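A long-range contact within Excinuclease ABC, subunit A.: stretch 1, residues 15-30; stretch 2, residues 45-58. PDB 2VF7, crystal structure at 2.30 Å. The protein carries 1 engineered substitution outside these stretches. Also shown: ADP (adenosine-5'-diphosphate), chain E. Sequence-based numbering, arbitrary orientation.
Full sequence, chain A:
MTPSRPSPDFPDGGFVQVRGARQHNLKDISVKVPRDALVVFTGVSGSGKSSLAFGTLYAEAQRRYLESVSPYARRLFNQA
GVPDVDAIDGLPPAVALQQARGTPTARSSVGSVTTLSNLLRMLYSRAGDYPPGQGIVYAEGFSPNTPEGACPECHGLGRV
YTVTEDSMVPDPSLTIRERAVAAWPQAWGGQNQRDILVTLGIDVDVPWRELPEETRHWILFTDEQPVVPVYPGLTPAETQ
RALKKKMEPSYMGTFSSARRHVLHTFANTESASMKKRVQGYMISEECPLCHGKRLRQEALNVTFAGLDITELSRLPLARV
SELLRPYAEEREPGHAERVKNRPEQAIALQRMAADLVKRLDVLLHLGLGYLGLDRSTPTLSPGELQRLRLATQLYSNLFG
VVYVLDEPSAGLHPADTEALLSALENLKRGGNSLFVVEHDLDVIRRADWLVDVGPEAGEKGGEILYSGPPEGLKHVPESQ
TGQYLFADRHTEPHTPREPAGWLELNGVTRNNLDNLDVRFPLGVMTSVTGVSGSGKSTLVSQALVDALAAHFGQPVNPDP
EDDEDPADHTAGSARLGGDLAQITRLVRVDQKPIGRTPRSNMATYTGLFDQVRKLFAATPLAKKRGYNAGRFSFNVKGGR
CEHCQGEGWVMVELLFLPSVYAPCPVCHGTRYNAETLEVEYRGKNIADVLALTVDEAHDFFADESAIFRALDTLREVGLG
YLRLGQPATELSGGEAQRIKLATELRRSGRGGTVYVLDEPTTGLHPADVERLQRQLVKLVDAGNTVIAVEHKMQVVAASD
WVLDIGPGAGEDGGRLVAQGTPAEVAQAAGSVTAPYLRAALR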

ATOM      1  N   PHE A  15     -22.906  21.143  -1.560  1.00 59.51           N
ATOM      2  CA  PHE A  15     -23.278  20.158  -0.545  1.00 57.94           C
ATOM      3  C   PHE A  15     -22.866  18.732  -0.856  1.00 57.06           C
ATOM      4  O   PHE A  15     -22.941  18.285  -2.008  1.00 57.02           O
ATOM      5  CB  PHE A  15     -24.785  20.182  -0.291  1.00 57.83           C
ATOM      6  CG  PHE A  15     -25.247  21.391   0.452  1.00 57.74           C
ATOM      7  CD1 PHE A  15     -25.756  22.479  -0.225  1.00 57.09           C
ATOM      8  CD2 PHE A  15     -25.166  21.442   1.846  1.00 58.05           C
ATOM      9  CE1 PHE A  15     -26.179  23.599   0.460  1.00 57.83           C
ATOM     10  CE2 PHE A  15     -25.568  22.559   2.538  1.00 56.92           C
ATOM     11  CZ  PHE A  15     -26.085  23.642   1.847  1.00 58.26           C
ATOM     12  N   VAL A  16     -22.416  18.036   0.187  1.00 55.91           N
ATOM     13  CA  VAL A  16     -22.249  16.583   0.183  1.00 55.05           C
ATOM     14  C   VAL A  16     -23.640  16.021   0.513  1.00 54.99           C
ATOM     15  O   VAL A  16     -24.317  16.521   1.399  1.00 54.89           O
ATOM     16  CB  VAL A  16     -21.196  16.116   1.242  1.00 55.00           C
ATOM     17  CG1 VAL A  16     -20.952  14.610   1.173  1.00 53.12           C
ATOM     18  CG2 VAL A  16     -19.857  16.918   1.125  1.00 54.11           C
ATOM     19  N   GLN A  17     -24.097  15.029  -0.238  1.00 54.90           N
ATOM     20  CA  GLN A  17     -25.429  14.482  -0.019  1.00 54.58           C
ATOM     21  C   GLN A  17     -25.329  13.005   0.336  1.00 53.89           C
ATOM     22  O   GLN A  17     -24.725  12.223  -0.393  1.00 53.78           O
ATOM     23  CB  GLN A  17     -26.333  14.711  -1.233  1.00 54.68           C
ATOM     24  CG  GLN A  17     -27.792  14.233  -1.032  1.00 56.88           C
ATOM     25  CD  GLN A  17     -28.527  14.966   0.108  1.00 59.39           C
ATOM     26  OE1 GLN A  17     -28.683  16.190   0.068  1.00 60.41           O
ATOM     27  NE2 GLN A  17     -28.997  14.211   1.113  1.00 59.14           N
ATOM     28  N   VAL A  18     -25.923  12.649   1.472  1.00 53.52           N
ATOM     29  CA  VAL A  18     -25.843  11.307   2.035  1.00 53.08           C
ATOM     30  C   VAL A  18     -27.240  10.713   2.115  1.00 53.21           C
ATOM     31  O   VAL A  18     -28.180  11.351   2.617  1.00 53.60           O
ATOM     32  CB  VAL A  18     -25.219  11.346   3.443  1.00 53.27           C
ATOM     33  CG1 VAL A  18     -25.407  10.014   4.202  1.00 53.36           C
ATOM     34  CG2 VAL A  18     -23.744  11.754   3.372  1.00 52.38           C
ATOM     35  N   ARG A  19     -27.366   9.493   1.613  1.00 52.65           N
ATOM     36  CA  ARG A  19     -28.633   8.795   1.581  1.00 52.84           C
ATOM     37  C   ARG A  19     -28.510   7.339   2.031  1.00 52.47           C
ATOM     38  O   ARG A  19     -27.605   6.624   1.591  1.00 52.61           O
ATOM     39  CB  ARG A  19     -29.176   8.835   0.162  1.00 53.25           C
ATOM     40  CG  ARG A  19     -30.548   8.244   0.012  1.00 53.79           C
ATOM     41  CD  ARG A  19     -31.087   8.534  -1.375  1.00 55.68           C
ATOM     42  NE  ARG A  19     -30.408   7.802  -2.448  1.00 55.04           N
ATOM     43  CZ  ARG A  19     -30.603   6.509  -2.704  1.00 56.32           C
ATOM     44  NH1 ARG A  19     -31.420   5.793  -1.934  1.00 56.49           N
ATOM     45  NH2 ARG A  19     -29.963   5.925  -3.708  1.00 54.85           N
ATOM     46  N   GLY A  20     -29.430   6.905   2.893  1.00 51.91           N
ATOM     47  CA  GLY A  20     -29.511   5.497   3.295  1.00 51.30           C
ATOM     48  C   GLY A  20     -28.378   5.008   4.181  1.00 50.88           C
ATOM     49  O   GLY A  20     -27.974   3.862   4.097  1.00 50.25           O
ATOM     50  N   ALA A  21     -27.874   5.880   5.043  1.00 51.14           N
ATOM     51  CA  ALA A  21     -26.774   5.520   5.942  1.00 51.36           C
ATOM     52  C   ALA A  21     -27.310   4.740   7.137  1.00 51.33           C
ATOM     53  O   ALA A  21     -28.082   5.271   7.937  1.00 51.18           O
ATOM     54  CB  ALA A  21     -26.023   6.795   6.401  1.00 51.25           C
ATOM     55  N   ARG A  22     -26.936   3.469   7.241  1.00 51.70           N
ATOM     56  CA  ARG A  22     -27.331   2.685   8.408  1.00 52.14           C
ATOM     57  C   ARG A  22     -26.167   1.956   9.131  1.00 52.01           C
ATOM     58  O   ARG A  22     -26.328   0.858   9.650  1.00 52.03           O
ATOM     59  CB  ARG A  22     -28.536   1.776   8.076  1.00 52.49           C
ATOM     60  CG  ARG A  22     -28.245   0.715   7.067  1.00 53.05           C
ATOM     61  CD  ARG A  22     -29.422   0.323   6.188  1.00 52.89           C
ATOM     62  NE  ARG A  22     -28.840  -0.089   4.915  1.00 54.93           N
ATOM     63  CZ  ARG A  22     -29.006   0.544   3.763  1.00 57.15           C
ATOM     64  NH1 ARG A  22     -29.828   1.579   3.679  1.00 58.37           N
ATOM     65  NH2 ARG A  22     -28.378   0.108   2.678  1.00 58.49           N
ATOM     66  N   GLN A  23     -25.013   2.622   9.206  1.00 51.84           N
ATOM     67  CA  GLN A  23     -23.833   2.106   9.891  1.00 51.58           C
ATOM     68  C   GLN A  23     -24.080   2.072  11.376  1.00 51.17           C
ATOM     69  O   GLN A  23     -24.491   3.057  11.944  1.00 51.57           O
ATOM     70  CB  GLN A  23     -22.621   2.986   9.590  1.00 52.34           C
ATOM     71  CG  GLN A  23     -21.291   2.428  10.069  1.00 53.06           C
ATOM     72  CD  GLN A  23     -20.837   1.288   9.216  1.00 55.35           C
ATOM     73  OE1 GLN A  23     -21.342   1.091   8.110  1.00 56.79           O
ATOM     74  NE2 GLN A  23     -19.891   0.505   9.724  1.00 55.68           N
ATOM     75  N   HIS A  24     -23.818   0.928  11.999  1.00 51.44           N
ATOM     76  CA  HIS A  24     -24.165   0.675  13.404  1.00 50.61           C
ATOM     77  C   HIS A  24     -25.603   1.089  13.715  1.00 51.29           C
ATOM     78  O   HIS A  24     -26.563   0.478  13.190  1.00 52.36           O
ATOM     79  CB  HIS A  24     -23.156   1.307  14.359  1.00 50.43           C
ATOM     80  CG  HIS A  24     -21.742   1.151  13.912  1.00 49.12           C
ATOM     81  ND1 HIS A  24     -20.832   2.181  13.958  1.00 50.38           N
ATOM     82  CD2 HIS A  24     -21.091   0.090  13.378  1.00 45.54           C
ATOM     83  CE1 HIS A  24     -19.673   1.762  13.469  1.00 51.14           C
ATOM     84  NE2 HIS A  24     -19.805   0.495  13.114  1.00 48.27           N
ATOM     85  N   ASN A  25     -25.780   2.111  14.536  1.00 50.85           N
ATOM     86  CA  ASN A  25     -27.126   2.444  14.962  1.00 51.31           C
ATOM     87  C   ASN A  25     -27.782   3.551  14.125  1.00 51.47           C
ATOM     88  O   ASN A  25     -28.844   4.041  14.466  1.00 51.81           O
ATOM     89  CB  ASN A  25     -27.150   2.769  16.454  1.00 50.67           C
ATOM     90  CG  ASN A  25     -26.428   4.047  16.782  1.00 51.24           C
ATOM     91  OD1 ASN A  25     -25.352   4.326  16.241  1.00 51.17           O
ATOM     92  ND2 ASN A  25     -27.013   4.840  17.678  1.00 50.89           N
ATOM     93  N   LEU A  26     -27.157   3.943  13.024  1.00 51.88           N
ATOM     94  CA  LEU A  26     -27.765   4.947  12.167  1.00 52.19           C
ATOM     95  C   LEU A  26     -29.073   4.349  11.643  1.00 52.65           C
ATOM     96  O   LEU A  26     -29.141   3.157  11.346  1.00 52.64           O
ATOM     97  CB  LEU A  26     -26.803   5.345  11.047  1.00 52.12           C
ATOM     98  CG  LEU A  26     -25.729   6.433  11.246  1.00 51.73           C
ATOM     99  CD1 LEU A  26     -25.510   6.892  12.673  1.00 52.93           C
ATOM    100  CD2 LEU A  26     -24.420   6.024  10.629  1.00 50.90           C
ATOM    101  N   LYS A  27     -30.121   5.160  11.580  1.00 53.08           N
ATOM    102  CA  LYS A  27     -31.443   4.657  11.225  1.00 53.77           C
ATOM    103  C   LYS A  27     -31.752   4.839   9.752  1.00 54.01           C
ATOM    104  O   LYS A  27     -32.811   5.348   9.411  1.00 54.52           O
ATOM    105  CB  LYS A  27     -32.532   5.369  12.044  1.00 53.88           C
ATOM    106  CG  LYS A  27     -32.400   5.281  13.563  1.00 54.52           C
ATOM    107  CD  LYS A  27     -32.791   3.932  14.084  1.00 56.20           C
ATOM    108  CE  LYS A  27     -32.421   3.788  15.553  1.00 58.44           C
ATOM    109  NZ  LYS A  27     -33.056   2.558  16.107  1.00 59.35           N
ATOM    110  N   ASP A  28     -30.846   4.448   8.867  1.00 54.70           N
ATOM    111  CA  ASP A  28     -31.130   4.584   7.431  1.00 55.37           C
ATOM    112  C   ASP A  28     -31.445   6.055   7.156  1.00 55.48           C
ATOM    113  O   ASP A  28     -32.540   6.384   6.702  1.00 55.47           O
ATOM    114  CB  ASP A  28     -32.340   3.711   7.069  1.00 55.82           C
ATOM    115  CG  ASP A  28     -32.384   3.318   5.603  1.00 57.78           C
ATOM    116  OD1 ASP A  28     -33.486   2.993   5.120  1.00 59.53           O
ATOM    117  OD2 ASP A  28     -31.330   3.307   4.935  1.00 60.91           O
ATOM    118  N   ILE A  29     -30.483   6.932   7.474  1.00 54.88           N
ATOM    119  CA  ILE A  29     -30.688   8.388   7.450  1.00 54.25           C
ATOM    120  C   ILE A  29     -30.292   9.050   6.115  1.00 54.35           C
ATOM    121  O   ILE A  29     -29.513   8.488   5.321  1.00 54.11           O
ATOM    122  CB  ILE A  29     -29.941   9.130   8.647  1.00 54.16           C
ATOM    123  CG1 ILE A  29     -28.423   9.109   8.474  1.00 53.40           C
ATOM    124  CG2 ILE A  29     -30.305   8.540   9.995  1.00 53.47           C
ATOM    125  CD1 ILE A  29     -27.862  10.293   7.695  1.00 53.77           C
ATOM    126  N   SER A  30     -30.840  10.248   5.893  1.00 54.03           N
ATOM    127  CA  SER A  30     -30.406  11.140   4.823  1.00 53.80           C
ATOM    128  C   SER A  30     -29.967  12.451   5.451  1.00 53.47           C
ATOM    129  O   SER A  30     -30.673  12.997   6.288  1.00 53.40           O
ATOM    130  CB  SER A  30     -31.547  11.425   3.849  1.00 53.48           C
ATOM    131  OG  SER A  30     -31.939  10.261   3.174  1.00 53.41           O
ATOM    132  N   SER A  45     -23.089  10.982  23.700  1.00 52.34           N
ATOM    133  CA  SER A  45     -22.164   9.923  23.353  1.00 52.34           C
ATOM    134  C   SER A  45     -22.975   8.679  23.108  1.00 52.12           C
ATOM    135  O   SER A  45     -23.956   8.431  23.793  1.00 52.03           O
ATOM    136  CB  SER A  45     -21.155   9.699  24.477  1.00 52.30           C
ATOM    137  OG  SER A  45     -21.792   9.113  25.579  1.00 53.56           O
ATOM    138  N   GLY A  46     -22.575   7.917  22.107  1.00 52.24           N
ATOM    139  CA  GLY A  46     -23.304   6.726  21.720  1.00 51.44           C
ATOM    140  C   GLY A  46     -24.453   7.035  20.798  1.00 51.07           C
ATOM    141  O   GLY A  46     -25.116   6.117  20.336  1.00 50.69           O
ATOM    142  N   SER A  47     -24.685   8.319  20.517  1.00 50.80           N
ATOM    143  CA  SER A  47     -25.776   8.728  19.617  1.00 50.97           C
ATOM    144  C   SER A  47     -25.563   8.357  18.136  1.00 50.96           C
ATOM    145  O   SER A  47     -26.536   8.147  17.408  1.00 51.48           O
ATOM    146  CB  SER A  47     -26.095  10.235  19.756  1.00 51.07           C
ATOM    147  OG  SER A  47     -25.277  11.035  18.914  1.00 50.72           O
ATOM    148  N   GLY A  48     -24.306   8.297  17.690  1.00 51.40           N
ATOM    149  CA  GLY A  48     -23.959   7.898  16.307  1.00 51.12           C
ATOM    150  C   GLY A  48     -23.118   8.931  15.552  1.00 51.67           C
ATOM    151  O   GLY A  48     -22.990   8.860  14.326  1.00 52.00           O
ATOM    152  N   LYS A  49     -22.538   9.885  16.274  1.00 51.57           N
ATOM    153  CA  LYS A  49     -21.730  10.966  15.664  1.00 51.71           C
ATOM    154  C   LYS A  49     -20.520  10.441  14.874  1.00 52.27           C
ATOM    155  O   LYS A  49     -20.241  10.912  13.761  1.00 52.66           O
ATOM    156  CB  LYS A  49     -21.200  11.912  16.732  1.00 51.84           C
ATOM    157  CG  LYS A  49     -22.214  12.589  17.625  1.00 49.26           C
ATOM    158  CD  LYS A  49     -21.515  13.751  18.350  1.00 51.16           C
ATOM    159  CE  LYS A  49     -20.568  13.289  19.439  1.00 48.16           C
ATOM    160  NZ  LYS A  49     -21.313  12.364  20.365  1.00 51.11           N
ATOM    161  N   SER A  50     -19.795   9.485  15.458  1.00 52.10           N
ATOM    162  CA  SER A  50     -18.654   8.859  14.799  1.00 52.02           C
ATOM    163  C   SER A  50     -19.057   7.881  13.744  1.00 51.58           C
ATOM    164  O   SER A  50     -18.441   7.858  12.688  1.00 52.56           O
ATOM    165  CB  SER A  50     -17.757   8.156  15.798  1.00 52.30           C
ATOM    166  OG  SER A  50     -17.008   9.132  16.501  1.00 56.25           O
ATOM    167  N   SER A  51     -20.065   7.048  14.010  1.00 51.31           N
ATOM    168  CA  SER A  51     -20.586   6.159  12.967  1.00 50.85           C
ATOM    169  C   SER A  51     -20.864   6.919  11.652  1.00 50.41           C
ATOM    170  O   SER A  51     -20.724   6.356  10.580  1.00 51.03           O
ATOM    171  CB  SER A  51     -21.843   5.436  13.436  1.00 50.90           C
ATOM    172  OG  SER A  51     -21.550   4.502  14.454  1.00 49.60           O
ATOM    173  N   LEU A  52     -21.221   8.200  11.760  1.00 50.32           N
ATOM    174  CA  LEU A  52     -21.480   9.104  10.618  1.00 50.09           C
ATOM    175  C   LEU A  52     -20.214   9.774  10.046  1.00 50.53           C
ATOM    176  O   LEU A  52     -19.829   9.496   8.905  1.00 50.96           O
ATOM    177  CB  LEU A  52     -22.541  10.146  10.983  1.00 50.02           C
ATOM    178  CG  LEU A  52     -23.142  11.035   9.886  1.00 49.98           C
ATOM    179  CD1 LEU A  52     -23.587  10.246   8.672  1.00 46.31           C
ATOM    180  CD2 LEU A  52     -24.297  11.819  10.458  1.00 48.29           C
ATOM    181  N   ALA A  53     -19.546  10.618  10.832  1.00 50.57           N
ATOM    182  CA  ALA A  53     -18.358  11.327  10.328  1.00 50.96           C
ATOM    183  C   ALA A  53     -17.223  10.391   9.937  1.00 51.34           C
ATOM    184  O   ALA A  53     -16.585  10.598   8.913  1.00 52.96           O
ATOM    185  CB  ALA A  53     -17.866  12.411  11.328  1.00 50.50           C
ATOM    186  N   PHE A  54     -16.959   9.370  10.745  1.00 51.41           N
ATOM    187  CA  PHE A  54     -15.848   8.458  10.464  1.00 51.03           C
ATOM    188  C   PHE A  54     -16.283   7.172   9.814  1.00 51.22           C
ATOM    189  O   PHE A  54     -15.691   6.762   8.821  1.00 52.09           O
ATOM    190  CB  PHE A  54     -15.061   8.123  11.748  1.00 50.87           C
ATOM    191  CG  PHE A  54     -14.201   9.248  12.245  1.00 50.89           C
ATOM    192  CD1 PHE A  54     -14.724  10.227  13.080  1.00 48.91           C
ATOM    193  CD2 PHE A  54     -12.862   9.338  11.875  1.00 50.88           C
ATOM    194  CE1 PHE A  54     -13.929  11.271  13.531  1.00 48.66           C
ATOM    195  CE2 PHE A  54     -12.061  10.402  12.337  1.00 48.25           C
ATOM    196  CZ  PHE A  54     -12.594  11.341  13.154  1.00 48.96           C
ATOM    197  N   GLY A  55     -17.278   6.508  10.407  1.00 51.21           N
ATOM    198  CA  GLY A  55     -17.727   5.190   9.967  1.00 51.55           C
ATOM    199  C   GLY A  55     -18.326   5.186   8.573  1.00 51.81           C
ATOM    200  O   GLY A  55     -18.266   4.170   7.850  1.00 51.91           O
ATOM    201  N   THR A  56     -18.880   6.333   8.191  1.00 51.53           N
ATOM    202  CA  THR A  56     -19.600   6.478   6.926  1.00 51.60           C
ATOM    203  C   THR A  56     -18.867   7.425   5.968  1.00 51.50           C
ATOM    204  O   THR A  56     -18.429   7.003   4.895  1.00 51.50           O
ATOM    205  CB  THR A  56     -21.054   6.944   7.185  1.00 51.40           C
ATOM    206  OG1 THR A  56     -21.731   5.947   7.954  1.00 51.89           O
ATOM    207  CG2 THR A  56     -21.809   7.146   5.893  1.00 50.66           C
ATOM    208  N   LEU A  57     -18.710   8.685   6.370  1.00 51.82           N
ATOM    209  CA  LEU A  57     -18.185   9.728   5.457  1.00 52.02           C
ATOM    210  C   LEU A  57     -16.714   9.533   5.133  1.00 52.89           C
ATOM    211  O   LEU A  57     -16.361   9.328   3.970  1.00 53.21           O
ATOM    212  CB  LEU A  57     -18.482  11.146   5.980  1.00 51.02           C
ATOM    213  CG  LEU A  57     -19.902  11.677   5.735  1.00 49.78           C
ATOM    214  CD1 LEU A  57     -20.249  12.852   6.627  1.00 47.76           C
ATOM    215  CD2 LEU A  57     -20.059  12.111   4.305  1.00 48.82           C
ATOM    216  N   TYR A  58     -15.858   9.572   6.153  1.00 53.56           N
ATOM    217  CA  TYR A  58     -14.437   9.315   5.951  1.00 54.58           C
ATOM    218  C   TYR A  58     -14.197   7.974   5.257  1.00 54.77           C
ATOM    219  O   TYR A  58     -13.499   7.907   4.241  1.00 55.43           O
ATOM    220  CB  TYR A  58     -13.669   9.418   7.288  1.00 55.35           C
ATOM    221  CG  TYR A  58     -12.266   8.856   7.256  1.00 56.35           C
ATOM    222  CD1 TYR A  58     -11.228   9.543   6.617  1.00 55.96           C
ATOM    223  CD2 TYR A  58     -11.968   7.637   7.879  1.00 57.47           C
ATOM    224  CE1 TYR A  58      -9.938   9.025   6.584  1.00 55.79           C
ATOM    225  CE2 TYR A  58     -10.666   7.100   7.848  1.00 56.22           C
ATOM    226  CZ  TYR A  58      -9.662   7.813   7.195  1.00 56.80           C
ATOM    227  OH  TYR A  58      -8.376   7.310   7.159  1.00 58.05           O
TER
HETATM  228  PB  ADP E 902     -20.750   8.777  19.247  1.00 43.47           P
HETATM  229  O1B ADP E 902     -21.704   9.920  19.442  1.00 47.23           O
HETATM  230  O2B ADP E 902     -20.278   8.159  20.530  1.00 45.01           O
HETATM  231  O3B ADP E 902     -19.607   9.133  18.315  1.00 46.30           O
HETATM  232  PA  ADP E 902     -20.906   6.203  18.164  1.00 39.89           P
HETATM  233  O1A ADP E 902     -19.578   6.076  18.914  1.00 37.11           O
HETATM  234  O2A ADP E 902     -20.921   6.010  16.684  1.00 42.67           O
HETATM  235  O3A ADP E 902     -21.597   7.609  18.511  1.00 40.97           O
HETATM  236  O5' ADP E 902     -21.870   5.063  18.763  1.00 41.35           O
HETATM  237  C5' ADP E 902     -23.025   4.536  18.103  1.00 39.25           C
HETATM  238  C4' ADP E 902     -22.935   3.019  18.120  1.00 39.34           C
HETATM  239  O4' ADP E 902     -21.866   2.621  17.253  1.00 39.71           O
HETATM  240  C3' ADP E 902     -22.624   2.399  19.483  1.00 39.63           C
HETATM  241  O3' ADP E 902     -23.396   1.189  19.686  1.00 36.89           O
HETATM  242  C2' ADP E 902     -21.136   2.102  19.372  1.00 39.03           C
HETATM  243  O2' ADP E 902     -20.684   1.090  20.267  1.00 39.62           O
HETATM  244  C1' ADP E 902     -20.993   1.706  17.908  1.00 39.55           C
HETATM  245  N9  ADP E 902     -19.632   1.900  17.371  1.00 39.48           N
HETATM  246  C8  ADP E 902     -18.989   3.084  17.281  1.00 39.84           C
HETATM  247  N7  ADP E 902     -17.753   2.962  16.761  1.00 37.04           N
HETATM  248  C5  ADP E 902     -17.602   1.649  16.496  1.00 38.64           C
HETATM  249  C6  ADP E 902     -16.537   0.831  15.891  1.00 38.51           C
HETATM  250  N6  ADP E 902     -15.369   1.408  15.505  1.00 40.16           N
HETATM  251  N1  ADP E 902     -16.762  -0.488  15.771  1.00 40.37           N
HETATM  252  C2  ADP E 902     -17.917  -1.077  16.158  1.00 39.14           C
HETATM  253  N3  ADP E 902     -18.932  -0.393  16.700  1.00 40.30           N
HETATM  254  C4  ADP E 902     -18.837   0.955  16.885  1.00 39.63           C
HETATM  255  O   HOH W   1     -23.624   4.499   7.089  1.00 51.16           O

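The most unusual feature of this contact is a very short hydrogen bond: His24 ND1 donates to Ser51 OG at 2.5 Å, nearly straight at 162°, with the hydroxyl at the edge of the imidazole. Ser51 OG in turn donates to ADP O2A, 2.8 Å away, while ADP C4 lies over one face of the His24 ring. One serine thus joins loop, helix and nucleotide.

The loop reaches this position through a type II' turn from Gln23 to Leu26, closed by Leu26 N to Gln23 O at 3.0 Å, with His24 at a positive phi of 47°. Next along, Asn25 ND2 makes a weak hydrogen bond to Ser47 O at 3.4 Å. Its other end, Asn25 OD1, is buried without a polar partner, 3.8 Å from Gly48 CA and 3.0 Å from ADP C5'.

Gly48, the N-cap of the helix, meets two demands. Its phi of 124° would jam a CB against the preceding carbonyl, and that CB would also lie 2.9 Å from Leu26 CD1. The space left open lets Leu26 pack on the first turn of the helix, with CD1 3.6 Å from Gly48 O and CD2 3.7 Å from Ser51 O. Gly55 is a different case: a CB there would clash with Ser51 O of its own helix at 2.6 Å, and across the contact it would sit only tightly, 3.5 Å from Gln23 CG.

Around Thr56 the contact is partly wet. Water 1 accepts from Gln23 N at 3.2 Å and lies 2.5 Å from Thr56 OG1, bridging the loop backbone to the helix. Beyond it the packing turns apolar: Val16 and Val18, alternate residues of one strand, both point toward the helix and meet Leu57, the closer pair being Val18 CG2 and Leu57 CD2 at 3.8 Å.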